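Local coordinates for protein phosphoribosylaminoimidazole-succinocarboxamide synthase (PDB 2CNQ) that catalyses the ATP-dependent joining of aspartate to 4-carboxy-5-aminoimidazole ribotide, yielding the succinocarboxamide intermediate SAICAR in de novo purine biosynthesis, at residues G29-A35 and R105-K111; D71-H75 and E228-D233; S40-M46 and L263-T268. All blocks are in the same frame, centred on the assembly; numbering follows the deposited sequence.

Contact 1. Residues G29-A35 and R105-K111. With ADP (adenosine-5'-diphosphate), chain B.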
loop_
_atom_site.group_PDB
_atom_site.type_symbol
_atom_site.label_atom_id
_atom_site.label_comp_id
_atom_site.label_asym_id
_atom_site.label_seq_id
_atom_site.Cartn_x
_atom_site.Cartn_y
_atom_site.Cartn_z
ATOM N N GLY A 29 23.052 0.211 -4.136
ATOM C CA GLY A 29 22.037 -0.808 -4.090
ATOM C C GLY A 29 20.925 -0.598 -3.111
ATOM O O GLY A 29 20.072 -1.450 -2.990
ATOM N N THR A 30 20.936 0.501 -2.397
ATOM C CA THR A 30 20.097 0.595 -1.239
ATOM C C THR A 30 19.492 1.941 -1.150
ATOM O O THR A 30 20.112 2.954 -1.458
ATOM C CB THR A 30 21.054 0.442 -0.047
ATOM O OG1 THR A 30 21.921 -0.678 -0.267
ATOM C CG2 THR A 30 20.298 0.231 1.215
ATOM N N LEU A 31 18.244 1.937 -0.719
ATOM C CA LEU A 31 17.457 3.129 -0.596
ATOM C C LEU A 31 17.049 3.301 0.830
ATOM O O LEU A 31 16.792 2.365 1.548
ATOM C CB LEU A 31 16.209 3.024 -1.425
ATOM C CG LEU A 31 16.434 2.795 -2.886
ATOM C CD1 LEU A 31 15.100 2.466 -3.513
ATOM C CD2 LEU A 31 17.072 3.973 -3.539
ATOM N N LEU A 32 16.935 4.558 1.206
ATOM C CA LEU A 32 16.292 4.990 2.424
ATOM C C LEU A 32 14.891 5.380 2.010
ATOM O O LEU A 32 14.685 6.310 1.263
ATOM C CB LEU A 32 17.053 6.147 3.013
ATOM C CG LEU A 32 16.414 6.827 4.173
ATOM C CD1 LEU A 32 16.248 5.863 5.289
ATOM C CD2 LEU A 32 17.207 8.039 4.573
ATOM N N PHE A 33 13.931 4.605 2.477
ATOM C CA PHE A 33 12.584 4.631 1.973
ATOM C C PHE A 33 11.722 5.217 3.079
ATOM O O PHE A 33 11.377 4.518 4.010
ATOM C CB PHE A 33 12.258 3.165 1.688
ATOM C CG PHE A 33 11.036 2.927 0.885
ATOM C CD1 PHE A 33 9.917 2.362 1.451
ATOM C CD2 PHE A 33 11.031 3.173 -0.433
ATOM C CE1 PHE A 33 8.830 2.051 0.671
ATOM C CE2 PHE A 33 9.950 2.854 -1.225
ATOM C CZ PHE A 33 8.852 2.304 -0.649
ATOM N N VAL A 34 11.468 6.493 2.980
ATOM C CA VAL A 34 10.893 7.227 4.073
ATOM C C VAL A 34 9.450 7.484 3.776
ATOM O O VAL A 34 9.137 8.160 2.825
ATOM C CB VAL A 34 11.605 8.554 4.315
ATOM C CG1 VAL A 34 11.079 9.133 5.600
ATOM C CG2 VAL A 34 13.098 8.372 4.362
ATOM N N ALA A 35 8.566 6.968 4.596
ATOM C CA ALA A 35 7.168 7.273 4.467
ATOM C C ALA A 35 6.901 8.521 5.238
ATOM O O ALA A 35 6.995 8.539 6.444
ATOM C CB ALA A 35 6.320 6.145 4.953
ATOM N N ARG A 105 9.800 5.721 10.453
ATOM C CA ARG A 105 9.067 5.854 9.218
ATOM C C ARG A 105 9.952 5.542 8.042
ATOM O O ARG A 105 9.602 5.830 6.926
ATOM C CB ARG A 105 8.514 7.241 9.065
ATOM C CG ARG A 105 9.565 8.295 9.093
ATOM C CD ARG A 105 9.041 9.648 8.852
ATOM N NE ARG A 105 8.162 10.114 9.898
ATOM C CZ ARG A 105 6.865 10.324 9.785
ATOM N NH1 ARG A 105 6.227 10.052 8.693
ATOM N NH2 ARG A 105 6.195 10.839 10.786
ATOM N N SER A 106 11.093 4.923 8.288
ATOM C CA SER A 106 12.058 4.699 7.257
ATOM C C SER A 106 12.413 3.265 7.196
ATOM O O SER A 106 12.673 2.622 8.199
ATOM C CB SER A 106 13.311 5.499 7.530
ATOM O OG SER A 106 13.040 6.863 7.515
ATOM N N LEU A 107 12.510 2.775 5.987
ATOM C CA LEU A 107 13.007 1.449 5.748
ATOM C C LEU A 107 14.227 1.556 4.907
ATOM O O LEU A 107 14.291 2.322 3.978
ATOM C CB LEU A 107 11.970 0.598 5.053
ATOM C CG LEU A 107 10.734 0.404 5.902
ATOM C CD1 LEU A 107 9.690 -0.269 5.099
ATOM C CD2 LEU A 107 11.021 -0.391 7.126
ATOM N N LEU A 108 15.190 0.744 5.234
ATOM C CA LEU A 108 16.360 0.568 4.424
ATOM C C LEU A 108 16.044 -0.591 3.529
ATOM O O LEU A 108 15.776 -1.673 4.017
ATOM C CB LEU A 108 17.534 0.265 5.320
ATOM C CG LEU A 108 18.852 0.236 4.646
ATOM C CD1 LEU A 108 19.236 1.607 4.200
ATOM C CD2 LEU A 108 19.866 -0.324 5.591
ATOM N N VAL A 109 16.019 -0.342 2.239
ATOM C CA VAL A 109 15.555 -1.342 1.327
ATOM C C VAL A 109 16.523 -1.477 0.215
ATOM O O VAL A 109 17.242 -0.581 -0.160
ATOM C CB VAL A 109 14.158 -1.021 0.785
ATOM C CG1 VAL A 109 13.183 -0.846 1.936
ATOM C CG2 VAL A 109 14.145 0.162 -0.088
ATOM N N HIS A 110 16.518 -2.650 -0.346
ATOM C CA HIS A 110 17.253 -2.904 -1.518
ATOM C C HIS A 110 16.526 -2.318 -2.695
ATOM O O HIS A 110 15.344 -2.500 -2.858
ATOM C CB HIS A 110 17.316 -4.405 -1.718
ATOM C CG HIS A 110 18.128 -5.110 -0.693
ATOM N ND1 HIS A 110 19.501 -5.079 -0.702
ATOM C CD2 HIS A 110 17.769 -5.876 0.365
ATOM C CE1 HIS A 110 19.954 -5.785 0.319
ATOM N NE2 HIS A 110 18.926 -6.300 0.968
ATOM N N LYS A 111 17.253 -1.629 -3.530
ATOM C CA LYS A 111 16.724 -1.161 -4.777
ATOM C C LYS A 111 16.437 -2.373 -5.600
ATOM O O LYS A 111 17.296 -3.194 -5.795
ATOM C CB LYS A 111 17.748 -0.180 -5.337
ATOM C CG LYS A 111 17.304 0.556 -6.552
ATOM C CD LYS A 111 18.419 1.433 -7.166
ATOM C CE LYS A 111 19.369 2.224 -6.176
ATOM N NZ LYS A 111 20.627 2.989 -6.767
HETATM P PB ADP B . 3.786 6.582 -5.358
HETATM O O1B ADP B . 2.857 5.621 -4.776
HETATM O O2B ADP B . 4.157 6.240 -6.739
HETATM O O3B ADP B . 3.430 7.986 -5.324
HETATM P PA ADP B . 5.368 6.281 -3.002
HETATM O O1A ADP B . 4.589 5.149 -2.498
HETATM O O2A ADP B . 5.247 7.576 -2.351
HETATM O O3A ADP B . 5.146 6.454 -4.549
HETATM O "O5'" ADP B . 6.900 5.938 -3.004
HETATM C "C5'" ADP B . 7.449 4.657 -3.218
HETATM C "C4'" ADP B . 8.096 4.616 -4.570
HETATM O "O4'" ADP B . 9.189 3.707 -4.458
HETATM C "C3'" ADP B . 7.218 4.057 -5.647
HETATM O "O3'" ADP B . 7.639 4.527 -6.904
HETATM C "C2'" ADP B . 7.529 2.586 -5.582
HETATM O "O2'" ADP B . 7.191 1.889 -6.740
HETATM C "C1'" ADP B . 8.992 2.633 -5.356
HETATM N N9 ADP B . 9.584 1.475 -4.755
HETATM C C8 ADP B . 9.057 0.715 -3.793
HETATM N N7 ADP B . 9.877 -0.212 -3.374
HETATM C C5 ADP B . 10.986 -0.042 -4.111
HETATM C C6 ADP B . 12.251 -0.673 -4.152
HETATM N N6 ADP B . 12.545 -1.667 -3.339
HETATM N N1 ADP B . 13.131 -0.300 -5.074
HETATM C C2 ADP B . 12.843 0.731 -5.863
HETATM N N3 ADP B . 11.730 1.450 -5.863
HETATM C C4 ADP B . 10.811 1.044 -4.990
HETATM O O HOH W 1 20.728 -4.110 -2.923
#
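Leu31 and Phe33 meet Val109 and Leu107 on one face of an antiparallel strand pair, 30-35 against 106-110, which closes one side of a four-stranded sheet and forms part of an ADP pocket. Leu31–Val109 and Phe33–Leu107 are hydrogen-bonded pairs, each tied by two backbone bonds. One methyl of Val109 bridges two neighbours of the other strand: CG2 lies 3.8 Å from Leu31 CB and 4.0 Å from Phe33 CB. The Phe33 ring, its CG anti to the backbone N (chi1 -167°), leads away from the partner strand and presents its edge to the ribose, with CE2 3.4 Å from O4' of ADP. Leu31 instead offers a branch tip, CD1 lying 3.7 Å from the adenine C2. The backbone adds the polar recognition, since ADP N6 donates to His110 O at 3.0 Å.

On the other face, with Thr30 and Leu108, lie Leu32, Val34 and Ser106; Leu102 of helix 96-102 packs on Leu32 and Val34. Here Val34 straddles a hydroxyl with its two methyls, CG2 being 3.5 Å from Ser106 OG, while that OG is hydrogen-bonded to Leu102 O. Ser106, Leu107 and Leu108 also line a second pocket, occupied by AMP or the aminoimidazole ribonucleotide.

Arg105 curls round the Ala35 carbonyl oxygen, its CG set between the backbone N and the carbonyl carbon (chi1 58°) and its chain bent at chi3. Its guanidinium also forms a salt bridge with Asp37. Held nearly in the guanidinium plane, Ala35 O accepts from Arg105 NH1 on a lone pair at 2.8 Å.

Contact 2. Residues D71-H75 and E228-D233. With ADP (adenosine-5'-diphosphate), chain B.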
loop_
_atom_site.group_PDB
_atom_site.type_symbol
_atom_site.label_atom_id
_atom_site.label_comp_id
_atom_site.label_asym_id
_atom_site.label_seq_id
_atom_site.Cartn_x
_atom_site.Cartn_y
_atom_site.Cartn_z
ATOM N N ASP A 71 6.940 -16.533 2.770
ATOM C CA ASP A 71 6.139 -16.648 1.593
ATOM C C ASP A 71 6.715 -15.922 0.436
ATOM O O ASP A 71 6.433 -16.273 -0.690
ATOM C CB ASP A 71 4.761 -16.100 1.865
ATOM C CG ASP A 71 4.126 -16.788 3.003
ATOM O OD1 ASP A 71 3.891 -17.991 2.866
ATOM O OD2 ASP A 71 3.919 -16.156 4.036
ATOM N N VAL A 72 7.490 -14.889 0.687
ATOM C CA VAL A 72 8.016 -14.071 -0.365
ATOM C C VAL A 72 9.201 -13.315 0.154
ATOM O O VAL A 72 9.195 -12.843 1.272
ATOM C CB VAL A 72 6.940 -13.150 -0.929
ATOM C CG1 VAL A 72 6.496 -12.155 0.104
ATOM C CG2 VAL A 72 7.375 -12.496 -2.183
ATOM N N ARG A 73 10.223 -13.236 -0.661
ATOM C CA ARG A 73 11.321 -12.354 -0.399
ATOM C C ARG A 73 10.842 -10.942 -0.422
ATOM O O ARG A 73 9.950 -10.629 -1.168
ATOM C CB ARG A 73 12.391 -12.479 -1.466
ATOM C CG ARG A 73 13.268 -13.695 -1.324
ATOM C CD ARG A 73 14.404 -13.650 -2.314
ATOM N NE ARG A 73 15.190 -12.435 -2.145
ATOM C CZ ARG A 73 16.051 -11.972 -3.042
ATOM N NH1 ARG A 73 16.270 -12.639 -4.165
ATOM N NH2 ARG A 73 16.705 -10.845 -2.812
ATOM N N ASN A 74 11.474 -10.089 0.347
ATOM C CA ASN A 74 11.095 -8.703 0.344
ATOM C C ASN A 74 12.289 -7.812 0.217
ATOM O O ASN A 74 13.415 -8.243 0.267
ATOM C CB ASN A 74 10.252 -8.385 1.556
ATOM C CG ASN A 74 11.022 -8.511 2.813
ATOM O OD1 ASN A 74 12.060 -7.876 2.967
ATOM N ND2 ASN A 74 10.557 -9.334 3.711
ATOM N N HIS A 75 12.022 -6.538 0.057
ATOM C CA HIS A 75 13.068 -5.578 -0.189
ATOM C C HIS A 75 13.782 -5.093 1.026
ATOM O O HIS A 75 14.692 -4.305 0.901
ATOM C CB HIS A 75 12.564 -4.386 -0.970
ATOM C CG HIS A 75 11.577 -3.537 -0.303
ATOM N ND1 HIS A 75 11.318 -2.305 -0.832
ATOM C CD2 HIS A 75 10.816 -3.676 0.789
ATOM C CE1 HIS A 75 10.416 -1.729 -0.086
ATOM N NE2 HIS A 75 10.088 -2.540 0.899
ATOM N N GLU A 228 13.621 -14.441 -8.537
ATOM C CA GLU A 228 12.642 -14.317 -7.454
ATOM C C GLU A 228 11.872 -13.066 -7.534
ATOM O O GLU A 228 12.457 -12.032 -7.711
ATOM C CB GLU A 228 13.397 -14.435 -6.122
ATOM C CG GLU A 228 13.980 -15.855 -5.891
ATOM C CD GLU A 228 14.757 -15.959 -4.616
ATOM O OE1 GLU A 228 14.295 -16.646 -3.687
ATOM O OE2 GLU A 228 15.825 -15.317 -4.531
ATOM N N ILE A 229 10.562 -13.164 -7.343
ATOM C CA ILE A 229 9.713 -12.033 -7.156
ATOM C C ILE A 229 9.960 -11.539 -5.745
ATOM O O ILE A 229 10.119 -12.309 -4.816
ATOM C CB ILE A 229 8.286 -12.403 -7.395
ATOM C CG1 ILE A 229 8.092 -12.777 -8.856
ATOM C CG2 ILE A 229 7.379 -11.270 -7.035
ATOM C CD1 ILE A 229 6.751 -13.382 -9.139
ATOM N N ILE A 230 9.994 -10.226 -5.616
ATOM C CA ILE A 230 10.296 -9.577 -4.390
ATOM C C ILE A 230 9.115 -8.731 -4.032
ATOM O O ILE A 230 8.633 -7.963 -4.838
ATOM C CB ILE A 230 11.505 -8.646 -4.542
ATOM C CG1 ILE A 230 12.650 -9.324 -5.251
ATOM C CG2 ILE A 230 11.911 -8.111 -3.212
ATOM C CD1 ILE A 230 13.201 -10.449 -4.573
ATOM N N LEU A 231 8.678 -8.808 -2.797
ATOM C CA LEU A 231 7.668 -7.913 -2.313
ATOM C C LEU A 231 8.347 -6.633 -1.917
ATOM O O LEU A 231 9.259 -6.625 -1.115
ATOM C CB LEU A 231 6.990 -8.572 -1.131
ATOM C CG LEU A 231 5.749 -7.862 -0.638
ATOM C CD1 LEU A 231 4.680 -7.816 -1.658
ATOM C CD2 LEU A 231 5.266 -8.585 0.592
ATOM N N VAL A 232 7.925 -5.552 -2.530
ATOM C CA VAL A 232 8.561 -4.273 -2.327
ATOM C C VAL A 232 7.539 -3.277 -1.829
ATOM O O VAL A 232 6.445 -3.621 -1.433
ATOM C CB VAL A 232 9.271 -3.784 -3.592
ATOM C CG1 VAL A 232 10.252 -4.826 -4.059
ATOM C CG2 VAL A 232 8.313 -3.440 -4.677
ATOM N N ASP A 233 7.930 -2.032 -1.782
ATOM C CA ASP A 233 7.030 -0.964 -1.463
ATOM C C ASP A 233 6.435 -1.150 -0.083
ATOM O O ASP A 233 7.164 -1.460 0.837
ATOM C CB ASP A 233 6.006 -0.771 -2.565
ATOM C CG ASP A 233 5.354 0.553 -2.517
ATOM O OD1 ASP A 233 6.033 1.552 -2.810
ATOM O OD2 ASP A 233 4.145 0.582 -2.214
HETATM P PB ADP B . 3.786 6.582 -5.358
HETATM O O1B ADP B . 2.857 5.621 -4.776
HETATM O O2B ADP B . 4.157 6.240 -6.739
HETATM O O3B ADP B . 3.430 7.986 -5.324
HETATM P PA ADP B . 5.368 6.281 -3.002
HETATM O O1A ADP B . 4.589 5.149 -2.498
HETATM O O2A ADP B . 5.247 7.576 -2.351
HETATM O O3A ADP B . 5.146 6.454 -4.549
HETATM O "O5'" ADP B . 6.900 5.938 -3.004
HETATM C "C5'" ADP B . 7.449 4.657 -3.218
HETATM C "C4'" ADP B . 8.096 4.616 -4.570
HETATM O "O4'" ADP B . 9.189 3.707 -4.458
HETATM C "C3'" ADP B . 7.218 4.057 -5.647
HETATM O "O3'" ADP B . 7.639 4.527 -6.904
HETATM C "C2'" ADP B . 7.529 2.586 -5.582
HETATM O "O2'" ADP B . 7.191 1.889 -6.740
HETATM C "C1'" ADP B . 8.992 2.633 -5.356
HETATM N N9 ADP B . 9.584 1.475 -4.755
HETATM C C8 ADP B . 9.057 0.715 -3.793
HETATM N N7 ADP B . 9.877 -0.212 -3.374
HETATM C C5 ADP B . 10.986 -0.042 -4.111
HETATM C C6 ADP B . 12.251 -0.673 -4.152
HETATM N N6 ADP B . 12.545 -1.667 -3.339
HETATM N N1 ADP B . 13.131 -0.300 -5.074
HETATM C C2 ADP B . 12.843 0.731 -5.863
HETATM N N3 ADP B . 11.730 1.450 -5.863
HETATM C C4 ADP B . 10.811 1.044 -4.990
HETATM O O HOH W 2 10.000 -14.483 -3.270
#
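A parallel beta bridge, Asn74 beside Leu231, makes the short strand 73-74 the edge strand of a mixed five-stranded sheet, beside strand 228-245, and brings His75 to the adenine of a bound ADP. Leu231 uses both backbone groups: its N donates to Arg73 O at 2.8 Å, and its O receives a weak bond from His75 N. The Val72 and Leu231 side chains cross at about a right angle, CG1 of Val72 3.8 Å from CD2 of Leu231.

Farther from the nucleotide, Arg73 lays one guanidinium face over the Ile230 CD1 methyl, 3.6 Å from CZ. In the conformers described, one of two deposited, Arg73 NH1 makes a salt bridge to Glu228 OE2 from above the carboxylate plane; Asp223 is a further acidic partner of that nitrogen.

With CG between the backbone N and the carbonyl carbon (chi1 65°), the His75 ring lies against Val232. Val232 CA stands over its face, a CH-pi contact of 3.7 Å to the ring centroid, while Phe33 meets the ring edge-to-face. The ring edge faces the base: ADP N6 donates to His75 ND1 at 2.9 Å, and Asp233 N makes a weak bond to ADP N7.

Contact 3. Residues S40-M46 and L263-T268. With ADP (adenosine-5'-diphosphate), chain F; AMZ (aminoimidazole 4-carboxamide ribonucleotide), chain C.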
loop_
_atom_site.group_PDB
_atom_site.type_symbol
_atom_site.label_atom_id
_atom_site.label_comp_id
_atom_site.label_asym_id
_atom_site.label_seq_id
_atom_site.Cartn_x
_atom_site.Cartn_y
_atom_site.Cartn_z
ATOM N N SER A 40 -2.575 11.218 -0.038
ATOM C CA SER A 40 -3.059 11.562 -1.341
ATOM C C SER A 40 -4.313 10.816 -1.598
ATOM O O SER A 40 -4.595 9.807 -1.006
ATOM C CB SER A 40 -2.020 11.175 -2.354
ATOM O OG SER A 40 -1.780 9.790 -2.334
ATOM N N ALA A 41 -5.090 11.324 -2.520
ATOM C CA ALA A 41 -6.262 10.608 -2.965
ATOM C C ALA A 41 -6.468 11.034 -4.371
ATOM O O ALA A 41 -6.250 12.182 -4.716
ATOM C CB ALA A 41 -7.436 10.947 -2.136
ATOM N N TYR A 42 -6.884 10.105 -5.196
ATOM C CA TYR A 42 -7.073 10.385 -6.591
ATOM C C TYR A 42 -5.834 11.021 -7.175
ATOM O O TYR A 42 -5.920 11.885 -8.032
ATOM C CB TYR A 42 -8.314 11.210 -6.826
ATOM C CG TYR A 42 -9.522 10.599 -6.201
ATOM C CD1 TYR A 42 -10.076 9.466 -6.692
ATOM C CD2 TYR A 42 -10.100 11.178 -5.107
ATOM C CE1 TYR A 42 -11.200 8.933 -6.122
ATOM C CE2 TYR A 42 -11.201 10.682 -4.528
ATOM C CZ TYR A 42 -11.753 9.556 -5.024
ATOM O OH TYR A 42 -12.888 9.075 -4.438
ATOM N N ASP A 43 -4.679 10.553 -6.737
ATOM C CA ASP A 43 -3.399 10.976 -7.274
ATOM C C ASP A 43 -3.056 12.400 -6.986
ATOM O O ASP A 43 -2.172 12.929 -7.610
ATOM C CB ASP A 43 -3.250 10.656 -8.738
ATOM C CG ASP A 43 -3.137 9.207 -8.969
ATOM O OD1 ASP A 43 -3.828 8.716 -9.851
ATOM O OD2 ASP A 43 -2.364 8.538 -8.266
ATOM N N VAL A 44 -3.690 13.000 -5.991
ATOM C CA VAL A 44 -3.317 14.319 -5.579
ATOM C C VAL A 44 -3.042 14.305 -4.109
ATOM O O VAL A 44 -3.783 13.745 -3.327
ATOM C CB VAL A 44 -4.526 15.207 -5.842
ATOM C CG1 VAL A 44 -4.238 16.576 -5.406
ATOM C CG2 VAL A 44 -4.909 15.140 -7.324
ATOM N N ILE A 45 -1.971 14.950 -3.719
ATOM C CA ILE A 45 -1.561 15.010 -2.357
ATOM C C ILE A 45 -2.364 16.066 -1.671
ATOM O O ILE A 45 -2.558 17.145 -2.174
ATOM C CB ILE A 45 -0.081 15.326 -2.282
ATOM C CG1 ILE A 45 0.721 14.248 -2.996
ATOM C CG2 ILE A 45 0.371 15.420 -0.866
ATOM C CD1 ILE A 45 2.143 14.611 -3.208
ATOM N N MET A 46 -2.829 15.774 -0.480
ATOM C CA MET A 46 -3.512 16.764 0.304
ATOM C C MET A 46 -2.532 17.806 0.743
ATOM O O MET A 46 -1.347 17.583 0.843
ATOM C CB MET A 46 -4.120 16.142 1.537
ATOM C CG MET A 46 -5.160 15.076 1.260
ATOM S SD MET A 46 -6.581 15.620 0.362
ATOM C CE MET A 46 -6.196 15.034 -1.256
ATOM N N LEU A 263 -11.116 8.998 3.118
ATOM C CA LEU A 263 -10.702 10.277 2.595
ATOM C C LEU A 263 -11.140 10.416 1.186
ATOM O O LEU A 263 -11.639 11.447 0.804
ATOM C CB LEU A 263 -9.206 10.427 2.703
ATOM C CG LEU A 263 -8.678 11.679 2.044
ATOM C CD1 LEU A 263 -9.222 12.940 2.686
ATOM C CD2 LEU A 263 -7.180 11.668 2.038
ATOM N N ARG A 264 -10.950 9.397 0.378
ATOM C CA ARG A 264 -11.402 9.464 -0.992
ATOM C C ARG A 264 -12.847 9.846 -1.044
ATOM O O ARG A 264 -13.253 10.713 -1.808
ATOM C CB ARG A 264 -11.221 8.130 -1.646
ATOM C CG ARG A 264 -9.813 7.693 -1.832
ATOM C CD ARG A 264 -9.796 6.369 -2.458
ATOM N NE ARG A 264 -8.450 5.853 -2.622
ATOM C CZ ARG A 264 -8.033 4.692 -2.167
ATOM N NH1 ARG A 264 -8.833 3.873 -1.525
ATOM N NH2 ARG A 264 -6.776 4.375 -2.346
ATOM N N ASP A 265 -13.644 9.166 -0.256
ATOM C CA ASP A 265 -15.053 9.402 -0.299
ATOM C C ASP A 265 -15.408 10.771 0.198
ATOM O O ASP A 265 -16.308 11.396 -0.334
ATOM C CB ASP A 265 -15.778 8.330 0.468
ATOM C CG ASP A 265 -15.765 6.977 -0.215
ATOM O OD1 ASP A 265 -16.218 6.032 0.437
ATOM O OD2 ASP A 265 -15.333 6.862 -1.353
ATOM N N TRP A 266 -14.725 11.238 1.222
ATOM C CA TRP A 266 -14.980 12.554 1.727
ATOM C C TRP A 266 -14.673 13.572 0.650
ATOM O O TRP A 266 -15.426 14.491 0.414
ATOM C CB TRP A 266 -14.126 12.835 2.956
ATOM C CG TRP A 266 -14.378 14.166 3.486
ATOM C CD1 TRP A 266 -15.385 14.534 4.294
ATOM C CD2 TRP A 266 -13.645 15.348 3.178
ATOM N NE1 TRP A 266 -15.332 15.878 4.529
ATOM C CE2 TRP A 266 -14.260 16.398 3.870
ATOM C CE3 TRP A 266 -12.502 15.613 2.455
ATOM C CZ2 TRP A 266 -13.807 17.693 3.804
ATOM C CZ3 TRP A 266 -12.063 16.918 2.391
ATOM C CH2 TRP A 266 -12.704 17.927 3.071
ATOM N N LEU A 267 -13.556 13.416 -0.023
ATOM C CA LEU A 267 -13.207 14.349 -1.053
ATOM C C LEU A 267 -14.253 14.324 -2.104
ATOM O O LEU A 267 -14.700 15.363 -2.546
ATOM C CB LEU A 267 -11.884 13.986 -1.641
ATOM C CG LEU A 267 -10.700 14.184 -0.700
ATOM C CD1 LEU A 267 -9.519 13.451 -1.224
ATOM C CD2 LEU A 267 -10.368 15.677 -0.581
ATOM N N THR A 268 -14.670 13.165 -2.551
ATOM C CA THR A 268 -15.676 13.075 -3.588
ATOM C C THR A 268 -16.957 13.702 -3.154
ATOM O O THR A 268 -17.579 14.436 -3.895
ATOM C CB THR A 268 -15.846 11.636 -3.995
ATOM O OG1 THR A 268 -14.599 11.232 -4.543
ATOM C CG2 THR A 268 -16.928 11.466 -4.984
HETATM P PB ADP F . -3.183 8.060 -4.668
HETATM O O1B ADP F . -2.316 9.259 -4.866
HETATM O O2B ADP F . -2.917 6.939 -5.636
HETATM O O3B ADP F . -3.210 7.662 -3.210
HETATM P PA ADP F . -5.580 7.127 -4.777
HETATM O O1A ADP F . -7.017 7.372 -4.519
HETATM O O2A ADP F . -5.095 6.225 -3.702
HETATM O O3A ADP F . -4.708 8.417 -5.021
HETATM O "O5'" ADP F . -5.338 6.358 -6.118
HETATM C "C5'" ADP F . -5.631 4.978 -6.166
HETATM C "C4'" ADP F . -5.556 4.388 -7.559
HETATM O "O4'" ADP F . -6.605 4.975 -8.323
HETATM C "C3'" ADP F . -4.238 4.728 -8.205
HETATM O "O3'" ADP F . -3.858 3.686 -9.085
HETATM C "C2'" ADP F . -4.586 5.972 -8.961
HETATM O "O2'" ADP F . -3.761 6.127 -10.087
HETATM C "C1'" ADP F . -6.011 5.703 -9.382
HETATM N N9 ADP F . -6.788 6.925 -9.562
HETATM C C8 ADP F . -6.693 7.997 -8.795
HETATM N N7 ADP F . -7.524 8.960 -9.216
HETATM C C5 ADP F . -8.173 8.477 -10.262
HETATM C C6 ADP F . -9.196 9.040 -11.116
HETATM N N6 ADP F . -9.628 10.302 -10.876
HETATM N N1 ADP F . -9.634 8.250 -12.113
HETATM C C2 ADP F . -9.155 6.986 -12.318
HETATM N N3 ADP F . -8.207 6.409 -11.543
HETATM C C4 ADP F . -7.695 7.119 -10.510
HETATM O O5 AMZ C . -1.268 3.308 -4.749
HETATM C C6 AMZ C . -1.808 2.900 -5.755
HETATM N N2 AMZ C . -1.420 3.227 -6.983
HETATM C C3A AMZ C . -2.928 1.982 -5.672
HETATM C C7A AMZ C . -3.514 1.544 -4.524
HETATM N N3 AMZ C . -3.217 1.734 -3.225
HETATM N N1 AMZ C . -3.571 1.462 -6.732
HETATM C C5 AMZ C . -4.530 0.702 -6.253
HETATM N N AMZ C . -4.519 0.755 -4.902
HETATM C C1 AMZ C . -5.378 -0.001 -4.026
HETATM C C2 AMZ C . -6.577 0.754 -3.535
HETATM C C3 AMZ C . -7.563 -0.348 -3.274
HETATM O O2 AMZ C . -7.224 -0.900 -2.021
HETATM O O1 AMZ C . -6.235 1.515 -2.396
HETATM O O AMZ C . -5.901 -1.044 -4.799
HETATM C C AMZ C . -7.230 -1.327 -4.388
HETATM C C4 AMZ C . -8.155 -1.259 -5.558
HETATM O O3 AMZ C . -8.363 0.104 -5.890
HETATM P P AMZ C . -9.458 0.452 -6.997
HETATM O OP1 AMZ C . -8.917 0.010 -8.317
HETATM O O4 AMZ C . -9.584 1.955 -6.906
HETATM O OP2 AMZ C . -10.733 -0.258 -6.677
#
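Tyr42 reaches from the tip of a beta hairpin, 40-46, to helix 261-269, where its hydroxyl and that of Thr268 share a hydrogen bond, OH to OG1, of 2.8 Å. The two side chains cross at about a right angle, and Arg264 O lies at the ring edge, in its plane.

Apolar contacts lie beside the tyrosine. Ala41 CB presses on Leu267 CD1 at 3.4 Å, closer than usual for two carbons. The same leucine branch is met tip to tip by Met46, whose chain bends at chi2 (-61°) and again at chi3, placing CE 3.7 Å from CD1. The Met46 and Leu263 side chains slide past each other in opposite directions, CG near CD2.

Charged and polar groups converge on a bound ADP. Arg264 runs extended from CG to NE and meets the alpha phosphate with its guanidinium edge: NE donates to O1A at 2.8 Å, and NH2 to O2A in an almost straight bond (178°). NH2 also donates to the ribose O1 of the aminoimidazole ribonucleotide, 2.9 Å away. Tyr42 N grips O1A a second time. The bridging O3A accepts from Asp43 N. With an alanine here instead of Arg264, O2A is likely to lose its charged partner, O1A to keep only Tyr42 N of the two grips described, and the bridge from the ribonucleotide hydroxyl to the diphosphate to be lost.

Asp43 OD1, also hydrogen-bonded to His170, accepts from the ADP O2'. The arrangement is that of a beta hairpin with a two-residue loop, a type I' turn, its backbone N-H groups and a helix-borne arginine gripping the alpha phosphate and bridging oxygen of ADP in a nucleotide pocket.

Contacts 1 and 2 are neighbours, their centres 14 Å apart, and join two different sheets around one ADP: the four-stranded antiparallel sheet supplies one wall and the mixed sheet another, with a probable hydrogen bond from His110 N to His75 O (2.8 Å) between them. Contact 3 lies 25 Å from contact 1 and 28 Å from contact 2, centre to centre, at a second ADP beside the aminoimidazole ribonucleotide. Along the chain the segments interleave as 29-35, 40-46, 71-75, 105-111, 228-233 and 263-268. Strand 30-35 is followed by hairpin 40-46, and strand 228-245 by helix 261-269, so consecutive elements serve both nucleotide sites of this monomeric ligase.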